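Local coordinates for 3-oxoacyl-[acyl-carrier-protein] synthase 3 (Micrococcus luteus NCTC 2665, PDB 4EWP) that catalyses, as a beta-ketoacyl-ACP synthase III, the condensation of an acyl-CoA primer with malonyl-ACP that probably initiates fatty acid synthesis, at the interface of chains A and B. Sequence-based numbering; all coordinates share one arbitrary frame. Chains: chain A/B, 3-oxoacyl-[acyl-carrier-protein] synthase 3.

The interface of chains A and B. Residues chain A 194, 197, 339; chain B 94, 96, 99-100, 103-104, 107.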
# COMPACT_ATOMS: atom_id res chain seq x y z
N GLY A 194 -6.30 -6.68 13.94
CA GLY A 194 -6.92 -5.37 13.94
C GLY A 194 -7.68 -5.07 15.23
O GLY A 194 -8.06 -3.92 15.46
N TRP A 197 -5.78 -2.43 16.84
CA TRP A 197 -5.41 -1.34 15.92
C TRP A 197 -4.87 -0.11 16.66
O TRP A 197 -3.96 0.56 16.19
CB TRP A 197 -6.63 -0.96 15.07
CG TRP A 197 -6.39 -0.09 13.85
CD1 TRP A 197 -6.00 -0.50 12.60
CD2 TRP A 197 -6.62 1.33 13.74
NE1 TRP A 197 -5.94 0.58 11.74
CE2 TRP A 197 -6.32 1.71 12.41
CE3 TRP A 197 -7.03 2.32 14.64
CZ2 TRP A 197 -6.41 3.03 11.97
CZ3 TRP A 197 -7.13 3.63 14.20
CH2 TRP A 197 -6.82 3.97 12.88
N GLY A 339 -1.14 -1.96 13.74
CA GLY A 339 -2.12 -2.74 13.00
C GLY A 339 -3.10 -3.48 13.89
O GLY A 339 -4.30 -3.20 13.86
N PHE B 94 -7.96 6.87 3.09
CA PHE B 94 -8.03 6.56 4.52
C PHE B 94 -7.19 7.58 5.31
O PHE B 94 -5.99 7.68 5.10
CB PHE B 94 -7.57 5.13 4.79
CG PHE B 94 -7.83 4.66 6.19
CD1 PHE B 94 -6.79 4.14 6.95
CD2 PHE B 94 -9.10 4.75 6.75
CE1 PHE B 94 -7.01 3.71 8.25
CE2 PHE B 94 -9.34 4.31 8.05
CZ PHE B 94 -8.30 3.79 8.80
N HIS B 96 -5.48 8.10 7.88
CA HIS B 96 -4.41 7.80 8.85
C HIS B 96 -3.21 7.27 8.12
O HIS B 96 -3.33 6.30 7.37
CB HIS B 96 -4.85 6.71 9.84
CG HIS B 96 -6.02 7.10 10.68
ND1 HIS B 96 -7.32 6.82 10.32
CD2 HIS B 96 -6.09 7.75 11.86
CE1 HIS B 96 -8.14 7.27 11.25
NE2 HIS B 96 -7.42 7.84 12.20
N PRO B 99 -2.10 2.93 11.58
CA PRO B 99 -2.01 1.68 10.81
C PRO B 99 -2.98 1.70 9.63
O PRO B 99 -3.66 2.70 9.37
CB PRO B 99 -2.47 0.61 11.81
CG PRO B 99 -2.74 1.33 13.13
CD PRO B 99 -2.89 2.77 12.82
N SER B 100 -3.08 0.57 8.94
CA SER B 100 -3.86 0.50 7.71
C SER B 100 -5.36 0.31 7.95
O SER B 100 -5.80 -0.10 9.02
CB SER B 100 -3.34 -0.66 6.85
OG SER B 100 -3.57 -1.90 7.49
N ALA B 103 -6.15 -3.54 8.20
CA ALA B 103 -6.07 -4.17 9.51
C ALA B 103 -7.44 -4.09 10.22
O ALA B 103 -7.86 -5.05 10.87
CB ALA B 103 -4.97 -3.52 10.35
N LEU B 104 -8.14 -2.97 10.05
CA LEU B 104 -9.45 -2.82 10.69
C LEU B 104 -10.47 -3.71 9.99
O LEU B 104 -11.23 -4.44 10.64
CB LEU B 104 -9.92 -1.37 10.65
CG LEU B 104 -9.41 -0.46 11.76
CD1 LEU B 104 -9.81 0.98 11.48
CD2 LEU B 104 -9.94 -0.91 13.12
N HIS B 107 -10.26 -7.32 10.76
CA HIS B 107 -10.81 -7.63 12.08
C HIS B 107 -12.34 -7.68 12.11
O HIS B 107 -12.92 -8.65 12.61
CB HIS B 107 -10.32 -6.63 13.12
CG HIS B 107 -10.96 -6.84 14.46
ND1 HIS B 107 -11.76 -5.89 15.05
CD2 HIS B 107 -10.94 -7.90 15.30
CE1 HIS B 107 -12.20 -6.35 16.21
NE2 HIS B 107 -11.71 -7.57 16.38
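The indole of A:Trp197 lies between B:Pro99 and B:Leu104, a tryptophan wedge in the two-fold homodimer interface of this FabH enzyme of the thiolase-like superfamily. With CG anti to the backbone N (chi1 -166°), the side chain projects into chain B from the residue just after the short 3-10 helix 194-196. CB of A:Trp197 already touches the methyl CD2 of B:Leu104 at 3.8 Å. Further out, CG and CD1 of the pyrrole ring lie against the branch point of B:Leu104, whose CG is 3.5 Å from A:Trp197 CD1, while CD1 also meets the methyl of B:Ala103 near the ring edge. At the indole nitrogen, A:Trp197 NE1 donates a hydrogen bond of 2.8 Å to the backbone O of B:Ser100. The acceptor oxygen lies close to the indole plane, although the donor is tilted 34° from the carbonyl's own plane; together with the packing on both faces, this bond probably helps fix the turn of the indole. CE2 and CZ2 of A:Trp197 pass under CD of B:Pro99 at 3.6 Å, with leucine methyl CD1 over the centre of the opposite face. A:Trp197 CZ2 also meets CZ of B:Phe94, tip to tip at 3.8 Å. At the far end CH2 of A:Trp197 points into the face of the B:His96 imidazole, edge to face, the six-membered ring and the imidazole nearly perpendicular. An alanine in place of A:Trp197 would probably open a gap between B:Pro99 and B:Leu104 and leave the B:Ser100 carbonyl without its indole donor. Behind that carbonyl, the hydroxyl OG of B:Ser100 accepts a bond from B:Ala103 N (3.1 Å), capping the start of helix 101-108. Flanking the wedge, A:Gly339 packs its CA against CB of B:Pro99, and A:Gly194 lies against CB of B:His107.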